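Periplasmic binding protein (Roseiflexus sp. RS-1, PDB 5GJ3) binds heme, two molecules in this form, and probably hands it on for uptake as the periplasmic component of a bacterial heme-acquisition system. Local coordinates at residues 20-25 and 106-111; 44-49 and 60-65; 234-239 and 258-263. One frame throughout, in Å; residues are numbered along the deposited sequence.

Contact 1: 20-25 and 106-111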
ATOM      1  N   PHE A  20     -14.072  -3.382   6.141  1.00 17.87           N
ATOM      2  CA  PHE A  20     -14.216  -4.840   6.356  1.00 19.23           C
ATOM      3  C   PHE A  20     -13.525  -5.271   7.661  1.00 18.44           C
ATOM      4  O   PHE A  20     -14.093  -6.030   8.418  1.00 21.38           O
ATOM      5  CB  PHE A  20     -13.702  -5.648   5.133  1.00 18.54           C
ATOM      6  CG  PHE A  20     -14.724  -5.762   4.005  1.00 19.13           C
ATOM      7  CD1 PHE A  20     -15.633  -6.820   3.977  1.00 19.16           C
ATOM      8  CD2 PHE A  20     -14.750  -4.837   2.977  1.00 17.05           C
ATOM      9  CE1 PHE A  20     -16.570  -6.919   2.972  1.00 20.21           C
ATOM     10  CE2 PHE A  20     -15.675  -4.933   1.954  1.00 19.13           C
ATOM     11  CZ  PHE A  20     -16.603  -5.974   1.956  1.00 21.05           C
ATOM     12  N   ALA A  21     -12.358  -4.710   7.987  1.00 18.56           N
ATOM     13  CA  ALA A  21     -11.662  -5.056   9.239  1.00 18.71           C
ATOM     14  C   ALA A  21     -12.395  -4.611  10.476  1.00 21.36           C
ATOM     15  O   ALA A  21     -12.222  -5.196  11.594  1.00 20.41           O
ATOM     16  CB  ALA A  21     -10.235  -4.496   9.238  1.00 18.68           C
ATOM     17  N   LEU A  22     -13.223  -3.573  10.331  1.00 20.57           N
ATOM     18  CA  LEU A  22     -14.009  -3.101  11.473  1.00 21.53           C
ATOM     19  C   LEU A  22     -15.310  -3.913  11.654  1.00 23.72           C
ATOM     20  O   LEU A  22     -16.072  -3.691  12.610  1.00 27.33           O
ATOM     21  CB  LEU A  22     -14.340  -1.585  11.318  1.00 20.74           C
ATOM     22  CG  LEU A  22     -13.207  -0.594  11.542  1.00 20.81           C
ATOM     23  CD1 LEU A  22     -13.531   0.818  11.006  1.00 20.00           C
ATOM     24  CD2 LEU A  22     -12.796  -0.527  13.021  1.00 21.99           C
ATOM     25  N   GLY A  23     -15.598  -4.808  10.727  1.00 22.29           N
ATOM     26  CA  GLY A  23     -16.804  -5.608  10.824  1.00 23.86           C
ATOM     27  C   GLY A  23     -18.024  -5.111  10.044  1.00 30.07           C
ATOM     28  O   GLY A  23     -19.120  -5.665  10.228  1.00 30.31           O
ATOM     29  N   MET A  24     -17.851  -4.131   9.137  1.00 25.27           N
ATOM     30  CA  MET A  24     -18.985  -3.403   8.538  1.00 23.12           C
ATOM     31  C   MET A  24     -19.057  -3.647   7.048  1.00 21.63           C
ATOM     32  O   MET A  24     -19.712  -2.900   6.284  1.00 19.62           O
ATOM     33  CB  MET A  24     -18.838  -1.912   8.800  1.00 28.32           C
ATOM     34  CG  MET A  24     -18.749  -1.558  10.275  1.00 30.95           C
ATOM     35  SD  MET A  24     -20.320  -1.800  11.127  1.00 36.60           S
ATOM     36  CE  MET A  24     -21.336  -0.465  10.481  1.00 33.60           C
ATOM     37  N   GLY A  25     -18.356  -4.699   6.616  1.00 19.56           N
ATOM     38  CA  GLY A  25     -18.285  -5.000   5.211  1.00 20.17           C
ATOM     39  C   GLY A  25     -19.645  -5.283   4.601  1.00 21.34           C
ATOM     40  O   GLY A  25     -19.880  -4.958   3.423  1.00 21.23           O
ATOM     41  N   ARG A 106      -9.408   5.443  12.718  1.00 16.94           N
ATOM     42  CA  ARG A 106     -10.291   6.334  13.511  1.00 18.11           C
ATOM     43  C   ARG A 106     -11.291   7.113  12.662  1.00 17.84           C
ATOM     44  O   ARG A 106     -12.465   7.313  13.069  1.00 15.78           O
ATOM     45  CB  ARG A 106      -9.470   7.291  14.403  1.00 20.16           C
ATOM     46  CG  ARG A 106      -8.628   6.529  15.435  1.00 24.20           C
ATOM     47  CD  ARG A 106      -7.822   7.467  16.351  1.00 30.47           C
ATOM     48  NE  ARG A 106      -7.529   6.734  17.573  1.00 37.90           N
ATOM     49  CZ  ARG A 106      -6.313   6.347  17.982  1.00 42.07           C
ATOM     50  NH1 ARG A 106      -5.215   6.674  17.300  1.00 42.74           N
ATOM     51  NH2 ARG A 106      -6.185   5.661  19.125  1.00 39.33           N
ATOM     52  N   PHE A 107     -10.843   7.545  11.472  1.00 15.95           N
ATOM     53  CA  PHE A 107     -11.705   8.281  10.540  1.00 14.98           C
ATOM     54  C   PHE A 107     -12.905   7.415  10.085  1.00 15.12           C
ATOM     55  O   PHE A 107     -14.071   7.854  10.152  1.00 15.03           O
ATOM     56  CB  PHE A 107     -10.879   8.773   9.351  1.00 14.67           C
ATOM     57  CG  PHE A 107     -11.674   9.010   8.085  1.00 14.69           C
ATOM     58  CD1 PHE A 107     -12.434  10.179   7.934  1.00 13.74           C
ATOM     59  CD2 PHE A 107     -11.569   8.115   7.007  1.00 13.29           C
ATOM     60  CE1 PHE A 107     -13.126  10.448   6.718  1.00 13.74           C
ATOM     61  CE2 PHE A 107     -12.219   8.368   5.799  1.00 14.73           C
ATOM     62  CZ  PHE A 107     -13.024   9.559   5.635  1.00 13.89           C
ATOM     63  N   VAL A 108     -12.626   6.191   9.677  1.00 14.36           N
ATOM     64  CA  VAL A 108     -13.697   5.295   9.210  1.00 15.11           C
ATOM     65  C   VAL A 108     -14.607   4.947  10.396  1.00 15.30           C
ATOM     66  O   VAL A 108     -15.872   4.946  10.264  1.00 16.41           O
ATOM     67  CB  VAL A 108     -13.154   4.020   8.548  1.00 15.89           C
ATOM     68  CG1 VAL A 108     -14.309   3.038   8.217  1.00 16.44           C
ATOM     69  CG2 VAL A 108     -12.386   4.345   7.247  1.00 16.89           C
ATOM     70  N   ALA A 109     -14.001   4.653  11.541  1.00 14.94           N
ATOM     71  CA  ALA A 109     -14.817   4.272  12.713  1.00 17.87           C
ATOM     72  C   ALA A 109     -15.803   5.367  13.127  1.00 18.72           C
ATOM     73  O   ALA A 109     -16.965   5.045  13.491  1.00 19.30           O
ATOM     74  CB  ALA A 109     -13.963   3.854  13.914  1.00 17.21           C
ATOM     75  N   GLN A 110     -15.350   6.625  13.099  1.00 18.08           N
ATOM     76  CA  GLN A 110     -16.226   7.747  13.451  1.00 18.75           C
ATOM     77  C   GLN A 110     -17.362   7.878  12.446  1.00 19.50           C
ATOM     78  O   GLN A 110     -18.483   8.034  12.883  1.00 20.22           O
ATOM     79  CB  GLN A 110     -15.503   9.115  13.625  1.00 21.25           C
ATOM     80  CG  GLN A 110     -16.449  10.231  14.158  1.00 22.76           C
ATOM     81  CD  GLN A 110     -15.777  11.548  14.589  1.00 28.26           C
ATOM     82  OE1 GLN A 110     -14.611  11.558  14.923  1.00 31.87           O
ATOM     83  NE2 GLN A 110     -16.543  12.685  14.607  1.00 29.16           N
ATOM     84  N   ALA A 111     -17.083   7.784  11.132  1.00 17.35           N
ATOM     85  CA  ALA A 111     -18.123   7.882  10.076  1.00 16.85           C
ATOM     86  C   ALA A 111     -19.183   6.792  10.193  1.00 18.89           C
ATOM     87  O   ALA A 111     -20.370   6.975   9.779  1.00 17.86           O
ATOM     88  CB  ALA A 111     -17.509   7.832   8.676  1.00 17.69           C
TER
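L22 reaches across to V108 and A109 from the turn that ends helix 13-21, and no hydrogen bond joins the two segments. Before it in the chain, F20 turns its ring back toward its own segment: G25 CA sits over one face, 3.4 Å above the ring plane and displaced toward the rim. A side chain on G25 would run into F20 CD1, so the turn closes tightly on the ring. L22 then carries the apolar contact. Its CG lies anti to the carbonyl carbon (chi1 -74°), and the chain continues extended (chi2 165°), which makes CD1 the leading methyl. This methyl meets V108 CG1 at 3.6 Å, the two side chains crossing obliquely, and it comes to 4.2 Å from A109 CB, the same atom lying close to the A109 backbone N as well. V108 offers CG1 because that branch stands anti to the backbone N (chi1 174°). Next, G23 turns the chain out of the helix with positive phi; its N bonds to F20 O at 3.0 Å, one of the two backward bonds of a Schellman motif. M24 follows and packs on I19, L112 and I114 beside the contact. The contact is buried: I114 also covers L22, while V108 rests on I15, I18 and I19 of helix 13-21 and on I68 of strand 66-70. The end of the first helix and the last turns of helix 100-111 are thereby packed together on the same side of the parallel sheet.

Contact 2: 44-49 and 60-65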
ATOM      1  N   MET A  44     -17.153  -9.511  -5.523  1.00 31.88           N
ATOM      2  CA  MET A  44     -18.600  -9.561  -5.761  1.00 35.91           C
ATOM      3  C   MET A  44     -19.275  -8.187  -5.866  1.00 33.69           C
ATOM      4  O   MET A  44     -20.480  -8.115  -6.040  1.00 30.62           O
ATOM      5  CB  MET A  44     -19.278 -10.376  -4.661  1.00 37.68           C
ATOM      6  CG  MET A  44     -18.655 -11.757  -4.458  1.00 46.10           C
ATOM      7  SD  MET A  44     -18.858 -12.934  -5.824  1.00 50.21           S
ATOM      8  CE  MET A  44     -18.444 -12.109  -7.369  1.00 49.89           C
ATOM      9  N   LEU A  45     -18.531  -7.088  -5.746  1.00 28.59           N
ATOM     10  CA  LEU A  45     -19.234  -5.794  -5.597  1.00 25.77           C
ATOM     11  C   LEU A  45     -19.160  -4.939  -6.840  1.00 24.58           C
ATOM     12  O   LEU A  45     -18.208  -5.035  -7.597  1.00 24.43           O
ATOM     13  CB  LEU A  45     -18.701  -5.051  -4.366  1.00 26.91           C
ATOM     14  CG  LEU A  45     -19.007  -5.620  -2.987  1.00 28.73           C
ATOM     15  CD1 LEU A  45     -18.142  -4.949  -1.931  1.00 26.59           C
ATOM     16  CD2 LEU A  45     -20.469  -5.452  -2.638  1.00 27.57           C
ATOM     17  N   PRO A  46     -20.136  -4.067  -7.050  1.00 23.33           N
ATOM     18  CA  PRO A  46     -20.051  -3.206  -8.219  1.00 23.63           C
ATOM     19  C   PRO A  46     -18.758  -2.321  -8.221  1.00 24.98           C
ATOM     20  O   PRO A  46     -18.243  -1.924  -7.145  1.00 24.14           O
ATOM     21  CB  PRO A  46     -21.321  -2.334  -8.111  1.00 23.48           C
ATOM     22  CG  PRO A  46     -22.253  -3.100  -7.244  1.00 24.98           C
ATOM     23  CD  PRO A  46     -21.458  -4.044  -6.389  1.00 24.33           C
ATOM     24  N   ASN A  47     -18.258  -2.039  -9.419  1.00 25.07           N
ATOM     25  CA  ASN A  47     -17.028  -1.288  -9.604  1.00 25.28           C
ATOM     26  C   ASN A  47     -17.438   0.119  -9.880  1.00 24.66           C
ATOM     27  O   ASN A  47     -18.321   0.332 -10.696  1.00 24.82           O
ATOM     28  CB  ASN A  47     -16.254  -1.792 -10.845  1.00 25.73           C
ATOM     29  CG  ASN A  47     -15.082  -0.892 -11.205  1.00 28.11           C
ATOM     30  OD1 ASN A  47     -14.287  -0.533 -10.341  1.00 27.02           O
ATOM     31  ND2 ASN A  47     -14.976  -0.509 -12.488  1.00 30.21           N
ATOM     32  N   ILE A  48     -16.765   1.092  -9.257  1.00 21.04           N
ATOM     33  CA  ILE A  48     -17.091   2.499  -9.501  1.00 19.54           C
ATOM     34  C   ILE A  48     -15.925   3.195 -10.255  1.00 18.59           C
ATOM     35  O   ILE A  48     -15.951   4.415 -10.465  1.00 18.41           O
ATOM     36  CB  ILE A  48     -17.378   3.236  -8.153  1.00 18.20           C
ATOM     37  CG1 ILE A  48     -16.077   3.230  -7.291  1.00 17.43           C
ATOM     38  CG2 ILE A  48     -18.527   2.503  -7.409  1.00 18.58           C
ATOM     39  CD1 ILE A  48     -16.128   4.049  -5.990  1.00 18.79           C
ATOM     40  N   GLY A  49     -14.932   2.419 -10.685  1.00 19.38           N
ATOM     41  CA  GLY A  49     -13.822   2.990 -11.474  1.00 17.71           C
ATOM     42  C   GLY A  49     -12.559   2.913 -10.629  1.00 19.65           C
ATOM     43  O   GLY A  49     -12.619   2.438  -9.493  1.00 20.49           O
ATOM     44  N   LEU A  60     -23.126   7.241  -7.967  1.00 19.79           N
ATOM     45  CA  LEU A  60     -24.497   7.733  -7.602  1.00 22.93           C
ATOM     46  C   LEU A  60     -25.633   6.765  -7.918  1.00 23.81           C
ATOM     47  O   LEU A  60     -26.650   6.728  -7.212  1.00 24.15           O
ATOM     48  CB  LEU A  60     -24.769   9.135  -8.151  1.00 22.55           C
ATOM     49  CG  LEU A  60     -23.792  10.193  -7.617  1.00 23.53           C
ATOM     50  CD1 LEU A  60     -23.891  11.419  -8.502  1.00 21.25           C
ATOM     51  CD2 LEU A  60     -24.033  10.559  -6.138  1.00 23.90           C
ATOM     52  N   SER A  61     -25.429   5.939  -8.943  1.00 23.95           N
ATOM     53  CA  SER A  61     -26.428   4.972  -9.312  1.00 26.91           C
ATOM     54  C   SER A  61     -26.535   3.814  -8.288  1.00 27.06           C
ATOM     55  O   SER A  61     -27.464   3.012  -8.368  1.00 28.38           O
ATOM     56  CB  SER A  61     -26.196   4.472 -10.726  1.00 26.87           C
ATOM     57  OG  SER A  61     -25.159   3.531 -10.755  1.00 31.17           O
ATOM     58  N   LEU A  62     -25.615   3.739  -7.321  1.00 23.28           N
ATOM     59  CA  LEU A  62     -25.740   2.745  -6.254  1.00 23.99           C
ATOM     60  C   LEU A  62     -26.578   3.258  -5.073  1.00 24.03           C
ATOM     61  O   LEU A  62     -26.706   2.556  -4.074  1.00 24.80           O
ATOM     62  CB  LEU A  62     -24.367   2.287  -5.744  1.00 22.79           C
ATOM     63  CG  LEU A  62     -23.448   1.682  -6.810  1.00 25.35           C
ATOM     64  CD1 LEU A  62     -22.042   1.508  -6.245  1.00 22.51           C
ATOM     65  CD2 LEU A  62     -24.027   0.369  -7.342  1.00 24.50           C
ATOM     66  N   ASN A  63     -27.088   4.491  -5.188  1.00 25.16           N
ATOM     67  CA  ASN A  63     -27.861   5.171  -4.133  1.00 25.37           C
ATOM     68  C   ASN A  63     -27.210   5.068  -2.786  1.00 25.30           C
ATOM     69  O   ASN A  63     -27.831   4.569  -1.813  1.00 22.61           O
ATOM     70  CB  ASN A  63     -29.310   4.654  -4.043  1.00 29.96           C
ATOM     71  CG  ASN A  63     -30.001   4.697  -5.374  1.00 34.23           C
ATOM     72  OD1 ASN A  63     -30.474   3.680  -5.852  1.00 42.88           O
ATOM     73  ND2 ASN A  63     -29.996   5.853  -6.012  1.00 32.73           N
ATOM     74  N   PRO A  64     -25.975   5.582  -2.686  1.00 20.27           N
ATOM     75  CA  PRO A  64     -25.306   5.514  -1.381  1.00 19.69           C
ATOM     76  C   PRO A  64     -25.985   6.353  -0.303  1.00 19.34           C
ATOM     77  O   PRO A  64     -26.629   7.360  -0.596  1.00 21.14           O
ATOM     78  CB  PRO A  64     -23.881   6.104  -1.665  1.00 18.54           C
ATOM     79  CG  PRO A  64     -23.967   6.780  -2.980  1.00 18.25           C
ATOM     80  CD  PRO A  64     -25.227   6.359  -3.695  1.00 18.44           C
ATOM     81  N   THR A  65     -25.797   5.974   0.950  1.00 18.84           N
ATOM     82  CA  THR A  65     -26.159   6.836   2.083  1.00 18.36           C
ATOM     83  C   THR A  65     -24.851   7.522   2.531  1.00 18.56           C
ATOM     84  O   THR A  65     -24.838   8.560   3.200  1.00 18.11           O
ATOM     85  CB  THR A  65     -26.696   6.012   3.284  1.00 19.47           C
ATOM     86  OG1 THR A  65     -25.665   5.121   3.749  1.00 18.04           O
ATOM     87  CG2 THR A  65     -27.945   5.197   2.901  1.00 18.71           C
TER
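L62 spreads its fork between two side chains of the facing loop, CD2 toward P46 and CD1 toward I48. Against the proline the leucine lies at a slant, with CD2 at 3.9 Å from P46 CG and just as near P46 CB, so one methyl rests against the CB-CG side of the proline. Against I48 it stands at about a right angle, and L62 CD1 meets I48 CG2 at 3.8 Å. I48 presents this branch methyl because CG2 lies anti to its carbonyl carbon, whereas CG1 is held between the backbone N and carbonyl carbon (chi1 64°). Between the two apolar residues, N47 takes no part in the apolar contact; its side chain closes an Asx turn: OD1 accepts from G49 N at 3.0 Å, the donor standing well above the carbonyl plane. L62 itself occupies a type I turn running from L60 to N63, closed by N63 N on L60 O at 3.0 Å. The 44-49 loop hydrogen-bonds through the backbones of P46 and I48 to V31 of the outermost strand 28-31, while I48 and L62 pack on V9 of strand 8-10 and L62 also on V29.

Contact 3: 234-239 and 258-263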
ATOM      1  N   ARG A 234      17.788 -12.550  -4.416  1.00 21.85           N
ATOM      2  CA  ARG A 234      17.104 -12.072  -3.225  1.00 22.15           C
ATOM      3  C   ARG A 234      16.047 -11.067  -3.655  1.00 20.98           C
ATOM      4  O   ARG A 234      16.244  -9.852  -3.606  1.00 20.03           O
ATOM      5  CB  ARG A 234      18.122 -11.463  -2.303  1.00 25.39           C
ATOM      6  CG  ARG A 234      17.707 -11.446  -0.870  1.00 27.40           C
ATOM      7  CD  ARG A 234      18.893 -10.999  -0.057  1.00 26.52           C
ATOM      8  NE  ARG A 234      19.928 -11.990   0.201  1.00 23.11           N
ATOM      9  CZ  ARG A 234      19.918 -12.821   1.242  1.00 25.52           C
ATOM     10  NH1 ARG A 234      18.866 -12.891   2.033  1.00 21.28           N
ATOM     11  NH2 ARG A 234      20.942 -13.617   1.485  1.00 23.98           N
ATOM     12  N   ILE A 235      14.919 -11.602  -4.132  1.00 22.77           N
ATOM     13  CA  ILE A 235      13.813 -10.798  -4.626  1.00 24.25           C
ATOM     14  C   ILE A 235      12.699 -11.044  -3.604  1.00 24.53           C
ATOM     15  O   ILE A 235      12.411 -12.204  -3.304  1.00 21.67           O
ATOM     16  CB  ILE A 235      13.264 -11.262  -6.020  1.00 26.80           C
ATOM     17  CG1 ILE A 235      14.359 -11.499  -7.099  1.00 29.76           C
ATOM     18  CG2 ILE A 235      12.094 -10.397  -6.495  1.00 26.16           C
ATOM     19  CD1 ILE A 235      15.451 -10.478  -7.205  1.00 30.12           C
ATOM     20  N   ILE A 236      12.072  -9.973  -3.106  1.00 22.36           N
ATOM     21  CA  ILE A 236      10.895 -10.084  -2.210  1.00 23.31           C
ATOM     22  C   ILE A 236       9.751  -9.513  -3.052  1.00 22.48           C
ATOM     23  O   ILE A 236       9.832  -8.387  -3.520  1.00 23.72           O
ATOM     24  CB  ILE A 236      11.010  -9.149  -0.950  1.00 24.68           C
ATOM     25  CG1 ILE A 236      12.270  -9.378  -0.122  1.00 24.19           C
ATOM     26  CG2 ILE A 236       9.742  -9.212  -0.075  1.00 25.93           C
ATOM     27  CD1 ILE A 236      12.485 -10.812   0.307  1.00 34.27           C
ATOM     28  N   ALA A 237       8.694 -10.296  -3.278  1.00 22.80           N
ATOM     29  CA  ALA A 237       7.556  -9.789  -4.035  1.00 23.66           C
ATOM     30  C   ALA A 237       6.366  -9.774  -3.092  1.00 24.75           C
ATOM     31  O   ALA A 237       6.060 -10.781  -2.454  1.00 25.83           O
ATOM     32  CB  ALA A 237       7.280 -10.656  -5.261  1.00 21.68           C
ATOM     33  N   LEU A 238       5.706  -8.638  -2.966  1.00 25.18           N
ATOM     34  CA  LEU A 238       4.542  -8.548  -2.064  1.00 25.98           C
ATOM     35  C   LEU A 238       3.381  -7.997  -2.866  1.00 24.74           C
ATOM     36  O   LEU A 238       3.582  -7.293  -3.843  1.00 22.42           O
ATOM     37  CB  LEU A 238       4.840  -7.640  -0.831  1.00 26.32           C
ATOM     38  CG  LEU A 238       5.923  -8.180   0.156  1.00 27.84           C
ATOM     39  CD1 LEU A 238       6.218  -7.173   1.258  1.00 29.88           C
ATOM     40  CD2 LEU A 238       5.500  -9.496   0.786  1.00 27.97           C
ATOM     41  N   ASP A 239       2.158  -8.329  -2.444  1.00 25.49           N
ATOM     42  CA  ASP A 239       0.947  -7.711  -2.983  1.00 25.72           C
ATOM     43  C   ASP A 239       0.949  -6.185  -2.783  1.00 23.40           C
ATOM     44  O   ASP A 239       1.315  -5.714  -1.718  1.00 22.20           O
ATOM     45  CB  ASP A 239      -0.254  -8.313  -2.238  1.00 28.04           C
ATOM     46  CG  ASP A 239      -1.534  -7.676  -2.644  1.00 30.71           C
ATOM     47  OD1 ASP A 239      -1.982  -7.998  -3.754  1.00 38.40           O
ATOM     48  OD2 ASP A 239      -2.079  -6.855  -1.880  1.00 30.11           O
ATOM     49  N   THR A 258      10.958  -7.176   7.654  1.00 15.48           N
ATOM     50  CA  THR A 258      12.119  -7.167   8.565  1.00 16.50           C
ATOM     51  C   THR A 258      12.753  -8.542   8.721  1.00 16.51           C
ATOM     52  O   THR A 258      13.961  -8.670   8.860  1.00 16.16           O
ATOM     53  CB  THR A 258      11.790  -6.517   9.969  1.00 16.21           C
ATOM     54  OG1 THR A 258      13.004  -6.109  10.544  1.00 15.97           O
ATOM     55  CG2 THR A 258      11.134  -7.534  10.945  1.00 16.36           C
ATOM     56  N   ILE A 259      11.932  -9.579   8.706  1.00 19.21           N
ATOM     57  CA  ILE A 259      12.427 -10.982   8.674  1.00 20.60           C
ATOM     58  C   ILE A 259      13.346 -11.192   7.453  1.00 18.97           C
ATOM     59  O   ILE A 259      14.463 -11.693   7.577  1.00 19.31           O
ATOM     60  CB  ILE A 259      11.263 -12.037   8.670  1.00 22.33           C
ATOM     61  CG1 ILE A 259      10.405 -11.978   9.960  1.00 27.01           C
ATOM     62  CG2 ILE A 259      11.821 -13.453   8.498  1.00 23.58           C
ATOM     63  CD1 ILE A 259      11.228 -11.873  11.195  1.00 27.42           C
ATOM     64  N   ALA A 260      12.878 -10.791   6.270  1.00 19.45           N
ATOM     65  CA  ALA A 260      13.701 -10.888   5.044  1.00 18.02           C
ATOM     66  C   ALA A 260      14.983 -10.020   5.109  1.00 19.02           C
ATOM     67  O   ALA A 260      16.091 -10.454   4.743  1.00 17.45           O
ATOM     68  CB  ALA A 260      12.869 -10.513   3.843  1.00 18.94           C
ATOM     69  N   PHE A 261      14.847  -8.804   5.625  1.00 17.19           N
ATOM     70  CA  PHE A 261      15.988  -7.901   5.691  1.00 16.27           C
ATOM     71  C   PHE A 261      17.035  -8.465   6.652  1.00 17.57           C
ATOM     72  O   PHE A 261      18.254  -8.323   6.429  1.00 17.52           O
ATOM     73  CB  PHE A 261      15.515  -6.539   6.190  1.00 15.59           C
ATOM     74  CG  PHE A 261      14.710  -5.729   5.176  1.00 15.92           C
ATOM     75  CD1 PHE A 261      14.394  -6.225   3.896  1.00 15.22           C
ATOM     76  CD2 PHE A 261      14.223  -4.465   5.542  1.00 15.73           C
ATOM     77  CE1 PHE A 261      13.647  -5.448   2.998  1.00 14.79           C
ATOM     78  CE2 PHE A 261      13.479  -3.689   4.667  1.00 16.09           C
ATOM     79  CZ  PHE A 261      13.190  -4.184   3.392  1.00 15.11           C
ATOM     80  N   TYR A 262      16.569  -9.108   7.724  1.00 19.35           N
ATOM     81  CA  TYR A 262      17.481  -9.663   8.742  1.00 21.24           C
ATOM     82  C   TYR A 262      18.338 -10.733   8.078  1.00 21.48           C
ATOM     83  O   TYR A 262      19.549 -10.787   8.288  1.00 23.22           O
ATOM     84  CB  TYR A 262      16.685 -10.238   9.946  1.00 23.83           C
ATOM     85  CG  TYR A 262      17.563 -10.778  11.060  1.00 27.69           C
ATOM     86  CD1 TYR A 262      18.016  -9.946  12.124  1.00 29.78           C
ATOM     87  CD2 TYR A 262      17.940 -12.120  11.070  1.00 32.23           C
ATOM     88  CE1 TYR A 262      18.836 -10.465  13.149  1.00 30.20           C
ATOM     89  CE2 TYR A 262      18.756 -12.647  12.084  1.00 33.72           C
ATOM     90  CZ  TYR A 262      19.193 -11.818  13.112  1.00 32.33           C
ATOM     91  OH  TYR A 262      19.973 -12.381  14.085  1.00 33.67           O
ATOM     92  N   ASP A 263      17.699 -11.572   7.281  1.00 21.40           N
ATOM     93  CA  ASP A 263      18.393 -12.623   6.553  1.00 25.93           C
ATOM     94  C   ASP A 263      19.433 -12.071   5.564  1.00 24.56           C
ATOM     95  O   ASP A 263      20.563 -12.559   5.471  1.00 22.46           O
ATOM     96  CB  ASP A 263      17.394 -13.497   5.803  1.00 25.55           C
ATOM     97  CG  ASP A 263      18.079 -14.736   5.232  1.00 31.95           C
ATOM     98  OD1 ASP A 263      18.322 -15.698   5.990  1.00 32.29           O
ATOM     99  OD2 ASP A 263      18.458 -14.709   4.057  1.00 33.22           O
TER
HETATM  100  O   HOH W   1      16.245 -11.532   2.000  1.00 27.39           O
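R234 and D263 form the polar end of this contact through a salt bridge. R234 NH1 donates to D263 OD2 at 2.8 Å in a nearly straight bond (166°), the oxygen lying close to the guanidinium plane and using its anti lone pair. The two flat groups are turned 38° apart and are joined by this one hydrogen bond. A bend at chi3 (-78°) brings the end of the arginine round to the helix. Water adds a second link: one molecule accepts from R234 NH1 at 3.0 Å and donates to A260 O, also at 3.0 Å, bridging the arginine side chain and the helix backbone. A second guanidinium nitrogen, NH2, bonds to Q232 OE1, and NE is hydrogen-bonded nearby as well, so the group is held from several directions. With a leucine in place of R234, the D263 carboxylate would probably lose its cationic mate, and the water and Q232 their donor. The apolar part is small: I236 CD1, at the end of its longer branch, touches A260 CB at 3.6 Å, while I236 also packs on V201 and L203 of the neighbouring strand. Backbone bonds from I236 to L202 and V204 seat strand 235-238 parallel to strand 201-205. Helix 250-267 packed against strand 235-238, next to its parallel neighbour, fits the layered alpha/beta packing of the C-terminal lobe of a periplasmic binding protein.

From the N terminus, the chain leaves helix 13-21 through 20-25, the first half of contact 1, whose partner arrives only at 106-111. Within that long excursion, contact 2 closes a much shorter loop between 44-49 and 60-65, so it is nested in contact 1 without crossing it. Both belong to the N-terminal lobe: contact 1 joins the turn ending helix 13-21 to helix 100-111, and contact 2 ties together two loops at the parallel sheet, their centres about 18 Å apart. Helix 115-136 then carries the chain to the second lobe, where contact 3 follows in series and joins strand 235-238 to helix 250-267, closing the short, largely helical loop between 239 and 258. Its centre lies about 30 Å from that of contact 1.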